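Local atomic coordinates of GTP pyrophosphokinase (Streptococcus pneumoniae, PDB entry 2BE3), a protein that probably transfers pyrophosphate from ATP to GTP, making the alarmone pppGpp. Residues 118-123 / 147-152. Sequence-based numbering, arbitrary orientation.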
ATOM      1  N   GLY A 118      15.095  25.760 -18.272  1.00 71.93           N
ATOM      2  CA  GLY A 118      13.795  25.473 -18.839  1.00 71.72           C
ATOM      3  C   GLY A 118      13.018  24.455 -18.034  1.00 71.60           C
ATOM      4  O   GLY A 118      11.854  24.226 -18.311  1.00 72.52           O
ATOM      5  N   TYR A 119      13.646  23.849 -17.028  1.00 71.46           N
ATOM      6  CA  TYR A 119      12.993  22.806 -16.213  1.00 71.14           C
ATOM      7  C   TYR A 119      11.763  23.305 -15.465  1.00 71.25           C
ATOM      8  O   TYR A 119      11.823  24.318 -14.753  1.00 71.38           O
ATOM      9  CB  TYR A 119      14.014  22.247 -15.232  1.00 70.81           C
ATOM     10  CG  TYR A 119      13.514  21.243 -14.211  1.00 69.88           C
ATOM     11  CD1 TYR A 119      13.559  19.877 -14.480  1.00 67.47           C
ATOM     12  CD2 TYR A 119      13.025  21.663 -12.963  1.00 68.09           C
ATOM     13  CE1 TYR A 119      13.128  18.917 -13.550  1.00 68.22           C
ATOM     14  CE2 TYR A 119      12.591  20.714 -12.009  1.00 69.41           C
ATOM     15  CZ  TYR A 119      12.646  19.334 -12.317  1.00 70.37           C
ATOM     16  OH  TYR A 119      12.254  18.379 -11.395  1.00 69.75           O
ATOM     17  N   ARG A 120      10.656  22.584 -15.626  1.00 71.34           N
ATOM     18  CA  ARG A 120       9.412  22.880 -14.904  1.00 71.42           C
ATOM     19  C   ARG A 120       8.998  21.602 -14.198  1.00 71.62           C
ATOM     20  O   ARG A 120       8.984  20.535 -14.824  1.00 72.26           O
ATOM     21  CB  ARG A 120       8.278  23.320 -15.864  1.00 71.24           C
ATOM     22  CG  ARG A 120       8.393  24.730 -16.459  1.00 70.70           C
ATOM     23  CD  ARG A 120       7.243  25.025 -17.398  1.00 70.69           C
ATOM     24  NE  ARG A 120       7.200  24.027 -18.478  1.00 71.73           N
ATOM     25  CZ  ARG A 120       6.090  23.485 -18.975  1.00 69.93           C
ATOM     26  NH1 ARG A 120       4.886  23.847 -18.536  1.00 71.08           N
ATOM     27  NH2 ARG A 120       6.185  22.580 -19.914  1.00 69.75           N
ATOM     28  N   SER A 121       8.666  21.708 -12.911  1.00 71.34           N
ATOM     29  CA  SER A 121       8.156  20.586 -12.126  1.00 70.42           C
ATOM     30  C   SER A 121       7.691  21.111 -10.777  1.00 69.97           C
ATOM     31  O   SER A 121       7.955  22.261 -10.428  1.00 69.17           O
ATOM     32  CB  SER A 121       9.260  19.560 -11.900  1.00 70.64           C
ATOM     33  OG  SER A 121       8.725  18.337 -11.451  1.00 71.06           O
ATOM     34  N   TYR A 122       6.983  20.288 -10.020  1.00 68.60           N
ATOM     35  CA  TYR A 122       6.598  20.708  -8.693  1.00 68.20           C
ATOM     36  C   TYR A 122       6.962  19.557  -7.759  1.00 68.20           C
ATOM     37  O   TYR A 122       6.601  18.419  -8.027  1.00 67.80           O
ATOM     38  CB  TYR A 122       5.098  21.025  -8.637  1.00 67.95           C
ATOM     39  CG  TYR A 122       4.669  21.771  -7.379  1.00 68.48           C
ATOM     40  CD1 TYR A 122       4.470  23.156  -7.407  1.00 64.60           C
ATOM     41  CD2 TYR A 122       4.450  21.091  -6.167  1.00 67.05           C
ATOM     42  CE1 TYR A 122       4.052  23.832  -6.283  1.00 67.27           C
ATOM     43  CE2 TYR A 122       4.051  21.773  -5.020  1.00 66.14           C
ATOM     44  CZ  TYR A 122       3.851  23.137  -5.094  1.00 68.24           C
ATOM     45  OH  TYR A 122       3.454  23.846  -3.997  1.00 69.53           O
ATOM     46  N   HIS A 123       7.719  19.856  -6.709  1.00 67.68           N
ATOM     47  CA  HIS A 123       8.266  18.842  -5.806  1.00 68.72           C
ATOM     48  C   HIS A 123       7.542  18.903  -4.482  1.00 68.74           C
ATOM     49  O   HIS A 123       7.423  19.961  -3.889  1.00 69.43           O
ATOM     50  CB  HIS A 123       9.772  19.052  -5.577  1.00 68.82           C
ATOM     51  CG  HIS A 123      10.594  18.988  -6.836  1.00 72.81           C
ATOM     52  ND1 HIS A 123      11.972  18.982  -6.826  1.00 74.86           N
ATOM     53  CD2 HIS A 123      10.232  18.969  -8.144  1.00 73.20           C
ATOM     54  CE1 HIS A 123      12.422  18.924  -8.067  1.00 76.76           C
ATOM     55  NE2 HIS A 123      11.388  18.926  -8.888  1.00 76.12           N
ATOM     56  N   THR A 147       3.210  17.944 -15.827  1.00 67.91           N
ATOM     57  CA  THR A 147       2.432  17.652 -17.006  1.00 68.41           C
ATOM     58  C   THR A 147       3.229  16.685 -17.890  1.00 69.09           C
ATOM     59  O   THR A 147       4.439  16.437 -17.673  1.00 69.36           O
ATOM     60  CB  THR A 147       2.036  18.910 -17.811  1.00 68.43           C
ATOM     61  OG1 THR A 147       3.211  19.631 -18.214  1.00 65.74           O
ATOM     62  CG2 THR A 147       1.102  19.805 -16.998  1.00 67.54           C
ATOM     63  N   LEU A 148       2.559  16.133 -18.880  1.00 69.00           N
ATOM     64  CA  LEU A 148       3.233  15.224 -19.791  1.00 69.91           C
ATOM     65  C   LEU A 148       4.310  15.966 -20.559  1.00 69.13           C
ATOM     66  O   LEU A 148       5.373  15.424 -20.772  1.00 69.03           O
ATOM     67  CB  LEU A 148       2.213  14.516 -20.706  1.00 70.04           C
ATOM     68  CG  LEU A 148       1.496  13.367 -19.949  1.00 73.07           C
ATOM     69  CD1 LEU A 148       2.510  12.316 -19.490  1.00 75.35           C
ATOM     70  CD2 LEU A 148       0.731  13.836 -18.706  1.00 73.74           C
ATOM     71  N   ALA A 149       4.060  17.218 -20.937  1.00 69.05           N
ATOM     72  CA  ALA A 149       5.077  17.985 -21.653  1.00 70.42           C
ATOM     73  C   ALA A 149       6.309  18.331 -20.737  1.00 71.69           C
ATOM     74  O   ALA A 149       7.479  18.222 -21.194  1.00 71.50           O
ATOM     75  CB  ALA A 149       4.472  19.217 -22.273  1.00 69.95           C
HETATM   76  N   MSE A 150       6.047  18.721 -19.478  1.00 70.75           N
HETATM   77  CA  MSE A 150       7.101  18.863 -18.474  1.00 73.62           C
HETATM   78  C   MSE A 150       7.892  17.572 -18.284  1.00 72.09           C
HETATM   79  O   MSE A 150       9.103  17.585 -18.327  1.00 73.23           O
HETATM   80  CB  MSE A 150       6.568  19.321 -17.104  1.00 72.60           C
HETATM   81  CG  MSE A 150       5.975  20.694 -17.034  1.00 73.37           C
HETATM   82 SE   MSE A 150       5.232  20.977 -15.219  1.00 84.44          SE
HETATM   83  CE  MSE A 150       3.898  22.448 -15.571  1.00 76.27           C
ATOM     84  N   ASN A 151       7.206  16.455 -18.089  1.00 71.67           N
ATOM     85  CA  ASN A 151       7.869  15.166 -17.980  1.00 70.49           C
ATOM     86  C   ASN A 151       8.716  14.752 -19.198  1.00 70.10           C
ATOM     87  O   ASN A 151       9.821  14.236 -19.052  1.00 70.33           O
ATOM     88  CB  ASN A 151       6.867  14.088 -17.614  1.00 69.07           C
ATOM     89  CG  ASN A 151       7.548  12.809 -17.171  1.00 69.88           C
ATOM     90  OD1 ASN A 151       7.477  11.783 -17.869  1.00 73.28           O
ATOM     91  ND2 ASN A 151       8.212  12.848 -16.020  1.00 67.21           N
ATOM     92  N   PHE A 152       8.191  14.972 -20.391  1.00 70.29           N
ATOM     93  CA  PHE A 152       8.902  14.681 -21.630  1.00 70.22           C
ATOM     94  C   PHE A 152      10.197  15.510 -21.695  1.00 70.77           C
ATOM     95  O   PHE A 152      11.261  14.988 -21.978  1.00 71.56           O
ATOM     96  CB  PHE A 152       7.995  15.016 -22.798  1.00 69.47           C
ATOM     97  CG  PHE A 152       8.625  14.859 -24.148  1.00 72.06           C
ATOM     98  CD1 PHE A 152       9.062  13.614 -24.603  1.00 72.64           C
ATOM     99  CD2 PHE A 152       8.735  15.950 -25.006  1.00 73.45           C
ATOM    100  CE1 PHE A 152       9.611  13.461 -25.881  1.00 70.83           C
ATOM    101  CE2 PHE A 152       9.282  15.785 -26.304  1.00 74.18           C
ATOM    102  CZ  PHE A 152       9.719  14.537 -26.719  1.00 70.97           C
TER
HETATM  103  O   HOH W   1      10.076  20.159 -17.462  1.00 37.99           O
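Arg120 lays its side chain across selenomethionine Met150, the two chains crossing at about a right angle. At the root of the arginine, Arg120 CB sits 3.7 Å from Met150 CG, with SE slightly farther off. From there the chain runs straight through CG and CD, then bends at chi3 (-58°), and that bend swings the guanidinium back over the methionine. NE passes Met150 CG, and CZ comes down on the same carbon at 3.4 Å, so that Met150 CG lies beneath the centre of one guanidinium face. At the tip, Arg120 NH1 meets the terminal methyl, Met150 CE, at 3.4 Å, while Arg120 NH2 stays over Met150 CG and only loosely approaches Ala149 at the start of the helix. Because the methionine is extended beyond CG (chi2 175°), its methyl reaches on to NH1 while SE stays by Arg120 CB and O.

The place is the RelA/SpoT synthetase fold, where strand 137-147 of the mixed sheet runs directly into helix 148-164 and the loop ahead of the neighbouring antiparallel strand 122-130 passes alongside the helix start. Thr147 is the N-cap: its OG1 accepts from Met150 N at 3.2 Å, a nearly straight bond (166°). Asp187 of helix 170-191 ties both segments to that helix, forming a salt bridge with Arg120 NH1 and a hydrogen bond with Thr147 OG1; its charge probably helps offset that of the buried arginine.

No direct hydrogen bond joins the two backbones here. A water does the bridging instead, accepting from Arg120 N at 3.1 Å and donating to Met150 O at 2.9 Å. Ser121 N lies 4.2 Å from Met150 SE, its N-H turned away from the selenium, so this is packing alone; Ser121 OG turns to Gln144 and Arg146 on strand 137-147.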